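Local coordinates for protein extracellular ligand-binding receptor (Rhodopseudomonas palustris, PDB 4F06) that binds p-hydroxybenzoic acid as the solute-binding component of an ABC transporter, probably for uptake of aromatic compounds derived from lignin, at residues A77-T82 with M86-L91; S107-T110 with Y115-R118; E172-P177 with G184-R189. All coordinates share one frame; numbering follows the deposited sequence.

Interaction 1 (A77-T82 with M86-L91); sequences AGLYFT and MAVAPL. With PHB (p-hydroxybenzoic acid), chain B.
Thr82 and Met86, one helical turn apart in helix 82-88, are joined by a nearly straight backbone bond, Met86 N to Thr82 O at 2.9 Å and 163° at the hydrogen. Their side chains run alongside each other and point the same way. Met86, present as selenomethionine, is bent at its second torsion, which brings its CE to 4.1 Å from Thr82 CG2. Threonine suits this place because its two branches do different work. With OG1 beside the backbone N (chi1 -77°), the hydroxyl faces p-hydroxybenzoic acid while the methyl is left for Met86. Thr82 OG1 donates to O1' of the ligand at 2.6 Å, and Thr82 N donates to O2' at 2.8 Å, so one residue holds both carboxylate oxygens. Thr106 is a further partner of the hydroxyl.

The aromatic residues just before Thr82 frame the ligand. Tyr80 turns one ring face to the benzoate ring, which lies offset toward the tyrosine's rim, Tyr80 CZ being 3.6 Å from ligand C5, while Phe81 brings its ring edge near the carboxylate, CD1 lying 3.8 Å from O2'. Tyr80 CD2 in turn sits over the centre of the Phe81 ring. Behind the site, Leu79 CD1 meets Val88 CG2 at 4.3 Å; these branched apolar chains suit the buried space between the strand end and the helix, where Met99 also packs.

Phe81 takes the N-cap position, so the carboxylate lies at the start of helix 82-88, where backbone N-H groups and the helix dipole would be expected to stabilise its negative charge.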
loop_
_atom_site.group_PDB
_atom_site.type_symbol
_atom_site.label_atom_id
_atom_site.label_comp_id
_atom_site.label_asym_id
_atom_site.label_seq_id
_atom_site.Cartn_x
_atom_site.Cartn_y
_atom_site.Cartn_z
ATOM N N ALA A 77 -1.631 -14.731 -1.674
ATOM C CA ALA A 77 -0.952 -13.442 -1.619
ATOM C C ALA A 77 -1.749 -12.414 -2.382
ATOM O O ALA A 77 -2.577 -12.761 -3.241
ATOM C CB ALA A 77 0.450 -13.515 -2.239
ATOM N N GLY A 78 -1.489 -11.143 -2.080
ATOM C CA GLY A 78 -2.039 -10.053 -2.889
ATOM C C GLY A 78 -3.006 -9.232 -2.089
ATOM O O GLY A 78 -2.692 -8.800 -0.957
ATOM N N LEU A 79 -4.206 -9.059 -2.656
ATOM C CA LEU A 79 -5.376 -8.404 -2.020
ATOM C C LEU A 79 -5.202 -6.901 -1.996
ATOM O O LEU A 79 -4.666 -6.309 -1.031
ATOM C CB LEU A 79 -5.756 -9.001 -0.641
ATOM C CG LEU A 79 -6.265 -10.452 -0.627
ATOM C CD1 LEU A 79 -7.572 -10.562 -1.429
ATOM C CD2 LEU A 79 -5.231 -11.488 -1.046
ATOM N N TYR A 80 -5.666 -6.269 -3.066
ATOM C CA TYR A 80 -5.581 -4.823 -3.154
ATOM C C TYR A 80 -6.507 -4.130 -2.116
ATOM O O TYR A 80 -6.073 -3.216 -1.395
ATOM C CB TYR A 80 -5.947 -4.363 -4.568
ATOM C CG TYR A 80 -5.597 -2.920 -4.837
ATOM C CD1 TYR A 80 -4.262 -2.497 -4.784
ATOM C CD2 TYR A 80 -6.596 -1.974 -5.128
ATOM C CE1 TYR A 80 -3.932 -1.157 -5.001
ATOM C CE2 TYR A 80 -6.279 -0.635 -5.395
ATOM C CZ TYR A 80 -4.949 -0.237 -5.314
ATOM O OH TYR A 80 -4.551 1.076 -5.507
ATOM N N PHE A 81 -7.782 -4.556 -2.065
ATOM C CA PHE A 81 -8.763 -3.872 -1.238
ATOM C C PHE A 81 -8.967 -4.535 0.126
ATOM O O PHE A 81 -9.136 -5.764 0.211
ATOM C CB PHE A 81 -10.112 -3.805 -1.975
ATOM C CG PHE A 81 -10.102 -2.897 -3.205
ATOM C CD1 PHE A 81 -10.025 -1.520 -3.023
ATOM C CD2 PHE A 81 -10.193 -3.417 -4.486
ATOM C CE1 PHE A 81 -10.034 -0.664 -4.112
ATOM C CE2 PHE A 81 -10.208 -2.552 -5.581
ATOM C CZ PHE A 81 -10.144 -1.167 -5.398
ATOM N N THR A 82 -9.085 -3.684 1.118
ATOM C CA THR A 82 -9.382 -4.176 2.477
ATOM C C THR A 82 -10.563 -5.157 2.561
ATOM O O THR A 82 -10.414 -6.206 3.153
ATOM C CB THR A 82 -9.560 -2.986 3.437
ATOM O OG1 THR A 82 -8.294 -2.441 3.776
ATOM C CG2 THR A 82 -10.263 -3.382 4.736
HETATM N N MSE A 86 -10.432 -8.951 4.017
HETATM C CA MSE A 86 -11.261 -9.386 5.138
HETATM C C MSE A 86 -12.093 -10.611 4.849
HETATM O O MSE A 86 -12.338 -11.412 5.754
HETATM C CB MSE A 86 -12.176 -8.238 5.581
HETATM C CG MSE A 86 -11.490 -6.993 6.139
HETATM SE SE MSE A 86 -10.674 -7.323 7.827
HETATM C CE MSE A 86 -10.378 -5.432 8.310
ATOM N N ALA A 87 -12.537 -10.762 3.608
ATOM C CA ALA A 87 -13.343 -11.918 3.222
ATOM C C ALA A 87 -12.519 -13.200 3.207
ATOM O O ALA A 87 -13.037 -14.272 3.517
ATOM C CB ALA A 87 -13.967 -11.659 1.849
ATOM N N VAL A 88 -11.245 -13.094 2.857
ATOM C CA VAL A 88 -10.384 -14.278 2.720
ATOM C C VAL A 88 -9.798 -14.691 4.086
ATOM O O VAL A 88 -9.647 -15.878 4.362
ATOM C CB VAL A 88 -9.260 -14.003 1.692
ATOM C CG1 VAL A 88 -8.292 -15.170 1.644
ATOM C CG2 VAL A 88 -9.889 -13.768 0.331
ATOM N N ALA A 89 -9.518 -13.710 4.958
ATOM C CA ALA A 89 -8.835 -13.971 6.241
ATOM C C ALA A 89 -9.397 -15.150 7.068
ATOM O O ALA A 89 -8.608 -15.973 7.539
ATOM C CB ALA A 89 -8.837 -12.699 7.068
ATOM N N PRO A 90 -10.735 -15.235 7.254
ATOM C CA PRO A 90 -11.267 -16.280 8.168
ATOM C C PRO A 90 -11.072 -17.699 7.567
ATOM O O PRO A 90 -11.230 -18.670 8.307
ATOM C CB PRO A 90 -12.752 -15.874 8.433
ATOM C CG PRO A 90 -13.063 -14.917 7.354
ATOM C CD PRO A 90 -11.809 -14.304 6.824
ATOM N N LEU A 91 -10.716 -17.873 6.277
ATOM C CA LEU A 91 -10.565 -19.191 5.598
ATOM C C LEU A 91 -9.244 -19.834 5.964
ATOM O O LEU A 91 -9.071 -21.043 5.830
ATOM C CB LEU A 91 -10.617 -19.048 3.991
ATOM C CG LEU A 91 -11.780 -18.314 3.382
ATOM C CD1 LEU A 91 -11.510 -18.242 1.919
ATOM C CD2 LEU A 91 -13.034 -19.123 3.663
HETATM C "C1'" PHB B . -7.266 -0.783 0.860
HETATM O "O1'" PHB B . -6.846 -1.184 1.954
HETATM O "O2'" PHB B . -8.440 -1.054 0.430
HETATM C C1 PHB B . -6.372 0.103 0.049
HETATM C C2 PHB B . -5.375 0.870 0.680
HETATM C C3 PHB B . -4.586 1.723 -0.054
HETATM C C4 PHB B . -4.785 1.864 -1.411
HETATM C C5 PHB B . -5.764 1.128 -2.046
HETATM C C6 PHB B . -6.575 0.255 -1.331
HETATM O O4 PHB B . -4.071 2.723 -2.166
#

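Interaction 2 (S107-T110 with Y115-R118); sequences SSIT and YIVR
Arg118 reaches from strand 116-118 to the 3-10 turn 107-110, where its NH2 donates to the carbonyl O of Ser107 at 3.1 Å. The bond is bent, 136° at the hydrogen: the oxygen lies near the guanidinium plane, but the donor stands 42° above the carbonyl plane. A water joins the same edge, accepting from Arg118 NH2 at 2.8 Å and hydrogen-bonded to Thr110 OG1 at 2.9 Å. The arginine chain is extended up to its third torsion and bends there (chi3 48°), turning the guanidinium across the turn, at about a right angle to the side chains of Ile109 and Thr110. Both lend carbon to it obliquely, Thr110 CG2 coming 3.6 Å from NH2 and Ile109 CD1 3.7 Å from NH1. Threonine thus serves twice, methyl to the arginine and hydroxyl to the water.

Two residues back along the strand, Ile116 fills the apolar part. Its CD1 comes within 3.4 Å of Ile109 O and 4.2 Å of Ile109 CG2, while its CG2 meets the methyl of Thr110. Strand 116-118 is an outermost strand of the amino-terminal lobe's sheet, parallel to 99-101, and the turn belongs to the connection between these neighbours in a periplasmic binding protein of the leucine-binding family.

Further out, Arg118 NH1 donates to the carbonyls of Ala104 and Thr106, which makes arginine apt for gathering the carbonyls of this connection; His335 ND1 takes NE. Arg334 NH1 bonds to the carbonyls of both Thr110 and Ile116. Ser107 is fixed by Asp365 at its hydroxyl and by Asp154 of helix 150-165 at its backbone N.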
loop_
_atom_site.group_PDB
_atom_site.type_symbol
_atom_site.label_atom_id
_atom_site.label_comp_id
_atom_site.label_asym_id
_atom_site.label_seq_id
_atom_site.Cartn_x
_atom_site.Cartn_y
_atom_site.Cartn_z
ATOM N N SER A 107 -5.515 -1.566 9.565
ATOM C CA SER A 107 -4.665 -2.161 10.623
ATOM C C SER A 107 -5.180 -3.515 11.078
ATOM O O SER A 107 -4.392 -4.440 11.243
ATOM C CB SER A 107 -4.571 -1.224 11.838
ATOM O OG SER A 107 -3.757 -0.104 11.571
ATOM N N SER A 108 -6.484 -3.647 11.308
ATOM C CA SER A 108 -7.015 -4.855 11.921
ATOM C C SER A 108 -6.941 -6.094 11.039
ATOM O O SER A 108 -7.222 -7.184 11.537
ATOM C CB SER A 108 -8.458 -4.653 12.371
ATOM O OG SER A 108 -9.264 -4.401 11.227
ATOM N N ILE A 109 -6.579 -5.980 9.754
ATOM C CA ILE A 109 -6.549 -7.179 8.904
ATOM C C ILE A 109 -5.658 -8.248 9.540
ATOM O O ILE A 109 -5.992 -9.425 9.509
ATOM C CB ILE A 109 -6.077 -6.817 7.496
ATOM C CG1 ILE A 109 -7.131 -5.952 6.780
ATOM C CG2 ILE A 109 -5.766 -8.091 6.694
ATOM C CD1 ILE A 109 -6.670 -5.393 5.442
ATOM N N THR A 110 -4.485 -7.886 10.076
ATOM C CA THR A 110 -3.567 -8.908 10.616
ATOM C C THR A 110 -4.158 -9.614 11.841
ATOM O O THR A 110 -3.729 -10.721 12.136
ATOM C CB THR A 110 -2.183 -8.307 10.944
ATOM O OG1 THR A 110 -2.383 -7.178 11.814
ATOM C CG2 THR A 110 -1.427 -7.872 9.703
ATOM N N TYR A 115 -2.325 -16.490 10.430
ATOM C CA TYR A 115 -1.504 -16.867 9.272
ATOM C C TYR A 115 -1.412 -15.762 8.224
ATOM O O TYR A 115 -1.086 -16.036 7.086
ATOM C CB TYR A 115 -2.022 -18.167 8.635
ATOM C CG TYR A 115 -1.995 -19.394 9.509
ATOM C CD1 TYR A 115 -1.133 -19.537 10.608
ATOM C CD2 TYR A 115 -2.836 -20.459 9.196
ATOM C CE1 TYR A 115 -1.135 -20.695 11.387
ATOM C CE2 TYR A 115 -2.795 -21.627 9.919
ATOM C CZ TYR A 115 -1.974 -21.736 11.029
ATOM O OH TYR A 115 -1.939 -22.924 11.731
ATOM N N ILE A 116 -1.657 -14.518 8.620
ATOM C CA ILE A 116 -1.465 -13.397 7.727
ATOM C C ILE A 116 -0.137 -12.683 8.073
ATOM O O ILE A 116 0.196 -12.469 9.257
ATOM C CB ILE A 116 -2.614 -12.369 7.902
ATOM C CG1 ILE A 116 -3.881 -12.944 7.330
ATOM C CG2 ILE A 116 -2.255 -11.043 7.208
ATOM C CD1 ILE A 116 -5.117 -12.155 7.676
ATOM N N VAL A 117 0.631 -12.344 7.036
ATOM C CA VAL A 117 1.747 -11.406 7.185
ATOM C C VAL A 117 1.617 -10.350 6.120
ATOM O O VAL A 117 1.158 -10.667 5.031
ATOM C CB VAL A 117 3.108 -12.153 7.153
ATOM C CG1 VAL A 117 3.298 -12.902 5.828
ATOM C CG2 VAL A 117 4.299 -11.236 7.471
ATOM N N ARG A 118 1.962 -9.098 6.426
ATOM C CA ARG A 118 1.698 -8.001 5.484
ATOM C C ARG A 118 3.002 -7.306 5.118
ATOM O O ARG A 118 3.748 -6.879 6.001
ATOM C CB ARG A 118 0.685 -7.006 6.103
ATOM C CG ARG A 118 0.470 -5.774 5.231
ATOM C CD ARG A 118 -0.853 -5.081 5.527
ATOM N NE ARG A 118 -1.062 -4.887 6.966
ATOM C CZ ARG A 118 -2.264 -4.587 7.486
ATOM N NH1 ARG A 118 -3.315 -4.397 6.644
ATOM N NH2 ARG A 118 -2.428 -4.483 8.803
HETATM O O HOH W 1 -0.991 -4.754 11.201
#

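Interaction 3 (E172-P177 with G184-R189); sequences EAVRMP and GPIMQR
Val174 and Ile186 reach toward each other tip to tip between strand 172-176 and helix 184-189, with Val174 CG1 4.0 Å from Ile186 CD1 in the conformer described; both residues have a second one. Met176, a selenomethionine, adds its SE at 4.3 Å from Ile186 CG2, and it also packs on Phe183 and on Phe211 of helix 206-217. Valine and isoleucine suit this apolar, better buried half, since their branched ends fit the seam in which Val174 is buried, while the long, flexible methionine fills the space toward the next helix.

Toward solvent, where Arg189 is exposed, the atoms still touch but no hydrogen bond between strand and helix fixes them. Arg189, bent at its third torsion (chi3 66°), lays one guanidinium face over Val174 CG2, which lies 3.6 Å from NH2. Glu172 stretches out from the strand, CG anti to the backbone N (chi1 -168°), and its OE2 passes 3.4 Å from Arg189 CB. The same OE2 forms a long salt bridge, 3.8 Å to Arg189 NE; it stands well out of the guanidinium plane, with no N-H aimed at it, so the attraction is of charges alone. With an alanine in place of Glu172, this compensating charge would be gone and Arg189 would probably be freer to swing off Val174.

Strand and helix run almost antiparallel, at 170° with axes 10.7 Å apart. Strand 169-176 and strand 197-201 flank 141-147 in one parallel region, so helix 184-193 is the connecting helix of a beta-alpha-beta crossover, the repeating unit of such alpha/beta lobes.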
loop_
_atom_site.group_PDB
_atom_site.type_symbol
_atom_site.label_atom_id
_atom_site.label_comp_id
_atom_site.label_asym_id
_atom_site.label_seq_id
_atom_site.Cartn_x
_atom_site.Cartn_y
_atom_site.Cartn_z
ATOM N N GLU A 172 -13.242 20.064 9.504
ATOM C CA GLU A 172 -14.188 19.376 8.622
ATOM C C GLU A 172 -13.674 17.953 8.425
ATOM O O GLU A 172 -12.453 17.741 8.339
ATOM C CB GLU A 172 -14.242 20.075 7.260
ATOM C CG GLU A 172 -15.419 19.573 6.425
ATOM C CD GLU A 172 -15.477 20.200 5.064
ATOM O OE1 GLU A 172 -14.443 20.764 4.635
ATOM O OE2 GLU A 172 -16.556 20.090 4.424
ATOM N N ALA A 173 -14.576 16.978 8.386
ATOM C CA ALA A 173 -14.172 15.612 8.104
ATOM C C ALA A 173 -15.258 15.023 7.221
ATOM O O ALA A 173 -16.418 14.895 7.674
ATOM C CB ALA A 173 -14.016 14.797 9.387
ATOM N N VAL A 174 -14.888 14.652 5.997
ATOM C CA VAL A 174 -15.829 14.178 4.994
ATOM C C VAL A 174 -15.475 12.731 4.650
ATOM O O VAL A 174 -14.318 12.449 4.318
ATOM C CB VAL A 174 -15.771 15.061 3.732
ATOM C CG1 VAL A 174 -16.718 14.554 2.665
ATOM C CG2 VAL A 174 -16.088 16.511 4.101
ATOM N N ARG A 175 -16.439 11.811 4.758
ATOM C CA ARG A 175 -16.251 10.456 4.287
ATOM C C ARG A 175 -16.954 10.332 2.950
ATOM O O ARG A 175 -18.191 10.437 2.875
ATOM C CB ARG A 175 -16.811 9.461 5.307
ATOM C CG ARG A 175 -16.035 9.455 6.617
ATOM C CD ARG A 175 -16.639 8.450 7.596
ATOM N NE ARG A 175 -15.887 8.384 8.854
ATOM C CZ ARG A 175 -16.160 7.544 9.842
ATOM N NH1 ARG A 175 -17.186 6.695 9.750
ATOM N NH2 ARG A 175 -15.416 7.582 10.927
HETATM N N MSE A 176 -16.164 10.164 1.896
HETATM C CA MSE A 176 -16.658 10.235 0.510
HETATM C C MSE A 176 -16.984 8.836 0.006
HETATM O O MSE A 176 -16.136 7.967 0.056
HETATM C CB MSE A 176 -15.573 10.822 -0.398
HETATM C CG MSE A 176 -15.115 12.248 -0.003
HETATM SE SE MSE A 176 -13.640 12.881 -1.072
HETATM C CE MSE A 176 -12.261 11.698 -0.394
ATOM N N PRO A 177 -18.197 8.597 -0.472
ATOM C CA PRO A 177 -18.470 7.249 -1.004
ATOM C C PRO A 177 -17.414 6.826 -2.023
ATOM O O PRO A 177 -16.922 7.649 -2.813
ATOM C CB PRO A 177 -19.801 7.448 -1.721
ATOM C CG PRO A 177 -20.489 8.517 -0.906
ATOM C CD PRO A 177 -19.378 9.481 -0.524
ATOM N N GLY A 184 -16.227 18.150 -7.338
ATOM C CA GLY A 184 -16.435 19.610 -7.211
ATOM C C GLY A 184 -17.163 20.048 -5.938
ATOM O O GLY A 184 -16.722 20.967 -5.247
ATOM N N PRO A 185 -18.285 19.383 -5.591
ATOM C CA PRO A 185 -19.003 19.791 -4.382
ATOM C C PRO A 185 -18.167 19.648 -3.110
ATOM O O PRO A 185 -18.250 20.510 -2.211
ATOM C CB PRO A 185 -20.233 18.877 -4.393
ATOM C CG PRO A 185 -20.491 18.657 -5.855
ATOM C CD PRO A 185 -19.107 18.480 -6.438
ATOM N N ILE A 186 -17.348 18.599 -3.015
ATOM C CA ILE A 186 -16.453 18.450 -1.866
ATOM C C ILE A 186 -15.464 19.600 -1.795
ATOM O O ILE A 186 -15.204 20.146 -0.713
ATOM C CB ILE A 186 -15.695 17.114 -1.891
ATOM C CG1 ILE A 186 -16.706 15.985 -1.888
ATOM C CG2 ILE A 186 -14.811 16.970 -0.667
ATOM C CD1 ILE A 186 -17.793 16.207 -0.869
HETATM N N MSE A 187 -14.906 19.993 -2.944
HETATM C CA MSE A 187 -13.972 21.131 -2.942
HETATM C C MSE A 187 -14.623 22.405 -2.469
HETATM O O MSE A 187 -13.990 23.171 -1.753
HETATM C CB MSE A 187 -13.278 21.291 -4.305
HETATM C CG MSE A 187 -12.479 20.118 -4.788
HETATM SE SE MSE A 187 -11.134 19.531 -3.495
HETATM C CE MSE A 187 -11.006 17.796 -4.195
ATOM N N GLN A 188 -15.878 22.626 -2.860
ATOM C CA GLN A 188 -16.598 23.814 -2.412
ATOM C C GLN A 188 -16.795 23.767 -0.899
ATOM O O GLN A 188 -16.682 24.792 -0.236
ATOM C CB GLN A 188 -17.951 23.938 -3.121
ATOM C CG GLN A 188 -18.704 25.219 -2.754
ATOM C CD GLN A 188 -17.908 26.461 -3.140
ATOM O OE1 GLN A 188 -17.398 26.574 -4.278
ATOM N NE2 GLN A 188 -17.786 27.400 -2.200
ATOM N N ARG A 189 -17.114 22.591 -0.362
ATOM C CA ARG A 189 -17.308 22.438 1.077
ATOM C C ARG A 189 -15.982 22.732 1.806
ATOM O O ARG A 189 -15.964 23.438 2.822
ATOM C CB ARG A 189 -17.803 21.026 1.386
ATOM C CG ARG A 189 -19.282 20.831 1.048
ATOM C CD ARG A 189 -19.703 19.375 1.112
ATOM N NE ARG A 189 -19.625 18.845 2.473
ATOM C CZ ARG A 189 -19.751 17.558 2.783
ATOM N NH1 ARG A 189 -19.935 16.642 1.831
ATOM N NH2 ARG A 189 -19.671 17.184 4.045
#

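How the interactions relate
From the N terminus the three contacts follow in series, none nesting within or crossing another. Interaction 1 closes the short passage from strand 75-78 into helix 82-88. Interaction 2 closes the last part of the connection from strand 99-101 to strand 116-118, bringing its 3-10 turn back onto the strand it leads into. These two belong to the same sheet and touch: Met86 CE lies 3.6 Å from Ile109 CG1, so the helix packs on the later turn, and Ala89, following Val88, meets Ile116 of the edge strand. Interaction 3 closes the loop from strand 169-176 to helix 184-193 in the other sheet, its centre about 29 Å from that of interaction 1 and about 30 Å from that of interaction 2, with no direct touch.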